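Local coordinates for PtLCIB4 H88A mutant (PDB 5B5Z), which probably interconverts carbon dioxide and bicarbonate, here as an engineered variant of a zinc-bearing member of the LCIB group of beta-carbonic anhydrases, at residues S114-V118 against A137-S141; R41-F45 against V271-M275. One frame throughout, in Å; residues are numbered along the deposited sequence.

Interaction 1 of 2, residues S114-V118 against A137-S141; sequences SHVGV and ACCGS. With ZN (zinc ion), chain C.
G117 N donates a nearly straight hydrogen bond to C138 O (2.9 Å, 175° at the hydrogen), tying the end of strand 107-117 to the loop that leads into helix 140-154. The peptide bond between C138 and C139 is cis, a sharp kink just ahead of the helix. G117, lacking a side chain, lets the C138 side chain lie close over its backbone. A second link runs through water 1, which donates a hydrogen bond to H115 O (3.1 Å) and accepts one from C139 N (3.0 Å).

Zinc joins the side chains. With CG held between its backbone N and carbonyl carbon (chi1 76°), H115 swings its ring off the strand so that NE2 coordinates the metal at 2.1 Å, while N247 OD1 pairs with the ring's ND1 and fixes its rotation. C139 supplies a softer ligand: SG stands anti to the backbone N (chi1 178°) and binds zinc at 2.3 Å. The neighbouring C138 does not bind the metal; its SG packs obliquely against the imidazole, 3.5 Å from H115 CE1. C139 sits at the N-cap of helix 140-154, where its sulfur also accepts from a backbone N-H of the first turn, so one atom serves both the metal and the helix.

C59 SG and water 2, the latter 1.9 Å from the zinc, complete four ligands. Water 2 lies in the plane of the H115 ring, at its edge, and takes a weak hydrogen bond from G140 N. Two cysteines, one histidine and a water are the zinc ligands of beta-carbonic anhydrases in their open, active form. Metal and helix start would together be expected to acidify the bound water, consistent with a zinc hydroxide that attacks carbon dioxide.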
loop_
_atom_site.group_PDB
_atom_site.type_symbol
_atom_site.label_atom_id
_atom_site.label_comp_id
_atom_site.label_asym_id
_atom_site.label_seq_id
_atom_site.Cartn_x
_atom_site.Cartn_y
_atom_site.Cartn_z
ATOM N N SER A 114 -5.157 9.638 8.799
ATOM C CA SER A 114 -5.738 10.297 7.660
ATOM C C SER A 114 -4.719 11.266 7.089
ATOM O O SER A 114 -3.645 11.449 7.639
ATOM C CB SER A 114 -6.989 11.059 8.084
ATOM O OG SER A 114 -6.630 12.047 9.048
ATOM N N HIS A 115 -5.048 11.901 5.981
ATOM C CA HIS A 115 -4.178 12.985 5.517
ATOM C C HIS A 115 -4.986 14.089 4.844
ATOM O O HIS A 115 -6.160 13.910 4.512
ATOM C CB HIS A 115 -3.070 12.465 4.575
ATOM C CG HIS A 115 -3.536 12.131 3.193
ATOM N ND1 HIS A 115 -3.038 12.749 2.064
ATOM C CD2 HIS A 115 -4.444 11.229 2.757
ATOM C CE1 HIS A 115 -3.638 12.251 0.995
ATOM N NE2 HIS A 115 -4.481 11.312 1.382
ATOM N N VAL A 116 -4.343 15.231 4.653
ATOM C CA VAL A 116 -5.006 16.384 4.056
ATOM C C VAL A 116 -3.953 17.295 3.444
ATOM O O VAL A 116 -2.879 17.469 4.020
ATOM C CB VAL A 116 -5.851 17.146 5.101
ATOM C CG1 VAL A 116 -4.986 17.640 6.259
ATOM C CG2 VAL A 116 -6.602 18.285 4.437
ATOM N N GLY A 117 -4.254 17.841 2.273
ATOM C CA GLY A 117 -3.379 18.805 1.632
ATOM C C GLY A 117 -3.651 20.215 2.118
ATOM O O GLY A 117 -4.777 20.554 2.469
ATOM N N VAL A 118 -2.602 21.019 2.177
ATOM C CA VAL A 118 -2.786 22.443 2.440
ATOM C C VAL A 118 -1.929 23.176 1.407
ATOM O O VAL A 118 -0.784 22.804 1.174
ATOM C CB VAL A 118 -2.417 22.823 3.890
ATOM C CG1 VAL A 118 -0.954 22.501 4.208
ATOM C CG2 VAL A 118 -2.737 24.311 4.136
ATOM N N ALA A 137 -8.131 17.328 -5.339
ATOM C CA ALA A 137 -8.413 17.082 -3.931
ATOM C C ALA A 137 -7.326 16.268 -3.241
ATOM O O ALA A 137 -6.676 15.417 -3.850
ATOM C CB ALA A 137 -9.749 16.385 -3.789
ATOM N N CYS A 138 -7.152 16.530 -1.951
ATOM C CA CYS A 138 -6.216 15.792 -1.107
ATOM C C CYS A 138 -6.734 15.881 0.325
ATOM O O CYS A 138 -6.640 16.942 0.936
ATOM C CB CYS A 138 -4.811 16.391 -1.224
ATOM S SG CYS A 138 -3.503 15.520 -0.350
ATOM N N CYS A 139 -7.295 14.821 0.902
ATOM C CA CYS A 139 -7.411 13.470 0.376
ATOM C C CYS A 139 -8.557 13.282 -0.637
ATOM O O CYS A 139 -9.702 13.456 -0.286
ATOM C CB CYS A 139 -7.608 12.559 1.589
ATOM S SG CYS A 139 -7.841 10.785 1.179
ATOM N N GLY A 140 -8.252 12.890 -1.872
ATOM C CA GLY A 140 -9.278 12.690 -2.885
ATOM C C GLY A 140 -10.389 11.731 -2.488
ATOM O O GLY A 140 -11.582 12.013 -2.661
ATOM N N SER A 141 -9.999 10.579 -1.956
ATOM C CA SER A 141 -10.950 9.579 -1.515
ATOM C C SER A 141 -11.885 10.104 -0.430
ATOM O O SER A 141 -13.095 9.932 -0.517
ATOM C CB SER A 141 -10.209 8.327 -1.009
ATOM O OG SER A 141 -11.095 7.465 -0.308
HETATM ZN ZN ZN C . -5.818 10.183 0.259
HETATM O O HOH W 1 -8.809 15.165 3.517
HETATM O O HOH W 2 -5.701 11.066 -1.441
#

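Interaction 2 of 2, residues R41-F45 against V271-M275; sequences RLSQF and VENFM
F274 fits its ring among R41, L42 and F45, where residues 41-45, at the C-terminal end of helix 31-43, pack against the end of strand 270-273. That strand pairs antiparallel with 255-264 in the mixed sheet, and a classic beta bulge at V271 and E272, both facing I263, interrupts its regular pairing.

An aliphatic carbon covers one face of the ring: R41 CG stands over its centre, 3.7 Å from the F274 centroid and 7° off the normal, a CH-pi contact. Bends at chi2 and chi3 then curl the chain back over the ring, bringing NH1 to 3.1 Å from F274 CD1. Because the guanidinium is almost perpendicular to the ring and meets it by its own edge, this is no stacked cation-pi pair; arginine gives methylenes to the ring face while NH1 meets the ring at CD1, and the residue stays partly exposed. F45 and F274 reach toward each other as an oblique aromatic pair, planes at 58°, with F45 CE1 3.7 Å from F274 CZ. F274 CZ lies over one face of the F45 ring, while F45 CZ lies at the edge of F274, in its plane. L42 CD2 adds a longer apolar contact, 4.2 Å from F274 CE2.

F45 also has a polar neighbour. E272, its chain bent at chi2, brings OE2 to 3.4 Å from F45 CE2, near the ring plane, where the weakly positive C-H edge suits a carboxylate oxygen.

Behind this shell, I263 of strand 255-264 touches both L42 and F274, and the F261 ring meets F274 obliquely. Beyond the bulge the chain leaves the strand through an Asx turn: M275 N donates to N273 OD1 over 3.1 Å, at 165°.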
loop_
_atom_site.group_PDB
_atom_site.type_symbol
_atom_site.label_atom_id
_atom_site.label_comp_id
_atom_site.label_asym_id
_atom_site.label_seq_id
_atom_site.Cartn_x
_atom_site.Cartn_y
_atom_site.Cartn_z
ATOM N N ARG A 41 11.714 8.027 22.103
ATOM C CA ARG A 41 10.884 7.452 23.146
ATOM C C ARG A 41 10.896 5.928 23.107
ATOM O O ARG A 41 11.094 5.278 24.126
ATOM C CB ARG A 41 9.445 7.975 23.028
ATOM C CG ARG A 41 8.482 7.379 24.043
ATOM C CD ARG A 41 8.930 7.661 25.472
ATOM N NE ARG A 41 9.156 9.085 25.695
ATOM C CZ ARG A 41 8.260 9.909 26.228
ATOM N NH1 ARG A 41 7.073 9.452 26.596
ATOM N NH2 ARG A 41 8.552 11.194 26.396
ATOM N N LEU A 42 10.702 5.341 21.929
ATOM C CA LEU A 42 10.607 3.892 21.862
ATOM C C LEU A 42 11.950 3.196 22.122
ATOM O O LEU A 42 11.973 2.034 22.530
ATOM C CB LEU A 42 10.028 3.472 20.509
ATOM C CG LEU A 42 8.560 3.868 20.291
ATOM C CD1 LEU A 42 8.148 3.364 18.918
ATOM C CD2 LEU A 42 7.651 3.281 21.365
ATOM N N SER A 43 13.062 3.900 21.907
ATOM C CA SER A 43 14.368 3.311 22.208
ATOM C C SER A 43 14.506 3.034 23.700
ATOM O O SER A 43 15.196 2.101 24.100
ATOM C CB SER A 43 15.510 4.204 21.729
ATOM O OG SER A 43 15.565 5.412 22.466
ATOM N N GLN A 44 13.847 3.842 24.521
ATOM C CA GLN A 44 13.840 3.612 25.965
ATOM C C GLN A 44 13.036 2.377 26.348
ATOM O O GLN A 44 13.105 1.918 27.490
ATOM C CB GLN A 44 13.270 4.823 26.701
ATOM C CG GLN A 44 14.038 6.104 26.496
ATOM C CD GLN A 44 13.357 7.268 27.177
ATOM O OE1 GLN A 44 12.603 7.078 28.133
ATOM N NE2 GLN A 44 13.612 8.475 26.693
ATOM N N PHE A 45 12.276 1.842 25.393
ATOM C CA PHE A 45 11.477 0.647 25.619
ATOM C C PHE A 45 11.944 -0.502 24.734
ATOM O O PHE A 45 11.207 -1.459 24.498
ATOM C CB PHE A 45 9.990 0.953 25.393
ATOM C CG PHE A 45 9.421 1.918 26.396
ATOM C CD1 PHE A 45 9.619 3.280 26.253
ATOM C CD2 PHE A 45 8.721 1.460 27.504
ATOM C CE1 PHE A 45 9.127 4.177 27.179
ATOM C CE2 PHE A 45 8.217 2.354 28.438
ATOM C CZ PHE A 45 8.423 3.719 28.278
ATOM N N VAL A 271 0.037 -0.667 27.867
ATOM C CA VAL A 271 1.074 -0.638 28.893
ATOM C C VAL A 271 1.774 0.721 29.017
ATOM O O VAL A 271 2.305 1.054 30.079
ATOM C CB VAL A 271 2.134 -1.734 28.641
ATOM C CG1 VAL A 271 1.478 -3.110 28.617
ATOM C CG2 VAL A 271 2.853 -1.488 27.348
ATOM N N GLU A 272 1.776 1.512 27.945
ATOM C CA GLU A 272 2.236 2.890 28.039
ATOM C C GLU A 272 1.342 3.801 27.219
ATOM O O GLU A 272 0.841 3.409 26.171
ATOM C CB GLU A 272 3.689 3.045 27.563
ATOM C CG GLU A 272 4.724 2.163 28.277
ATOM C CD GLU A 272 5.061 2.608 29.701
ATOM O OE1 GLU A 272 4.836 3.786 30.056
ATOM O OE2 GLU A 272 5.567 1.760 30.471
ATOM N N ASN A 273 1.151 5.019 27.705
ATOM C CA ASN A 273 0.460 6.054 26.946
ATOM C C ASN A 273 1.289 7.326 26.997
ATOM O O ASN A 273 1.501 7.902 28.062
ATOM C CB ASN A 273 -0.952 6.291 27.493
ATOM C CG ASN A 273 -1.814 7.100 26.544
ATOM O OD1 ASN A 273 -1.302 7.804 25.673
ATOM N ND2 ASN A 273 -3.136 7.008 26.711
ATOM N N PHE A 274 1.765 7.764 25.841
ATOM C CA PHE A 274 2.668 8.897 25.781
ATOM C C PHE A 274 1.971 10.227 25.457
ATOM O O PHE A 274 2.627 11.253 25.310
ATOM C CB PHE A 274 3.767 8.610 24.760
ATOM C CG PHE A 274 4.531 7.340 25.037
ATOM C CD1 PHE A 274 5.098 7.108 26.286
ATOM C CD2 PHE A 274 4.683 6.381 24.051
ATOM C CE1 PHE A 274 5.807 5.945 26.539
ATOM C CE2 PHE A 274 5.390 5.222 24.293
ATOM C CZ PHE A 274 5.960 5.000 25.542
ATOM N N MET A 275 0.647 10.204 25.347
ATOM C CA MET A 275 -0.116 11.428 25.112
ATOM C C MET A 275 -0.508 12.054 26.453
ATOM O O MET A 275 -0.815 11.326 27.394
ATOM C CB MET A 275 -1.365 11.128 24.271
ATOM C CG MET A 275 -1.083 10.900 22.773
ATOM S SD MET A 275 -0.532 12.400 21.943
ATOM C CE MET A 275 -2.024 13.404 21.972
#

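How the interactions relate
The two contacts lie on opposite sides of the chain's centre, their own centres 29 Å apart and their nearest atoms about 14 Å apart, so they do not touch. They share one mixed sheet: strand 107-117 of interaction 1 pairs with 238-247, which pairs with 255-264, which in turn pairs with strand 270-273 of interaction 2. Along the sequence, 41-45 comes first, then 114-118 and 137-141, and 271-275 closes the order. Interaction 2 thus joins distant ends of the chain around a region that holds all of interaction 1. The division is between a buried metal site and partly buried packing of a helix on the sheet.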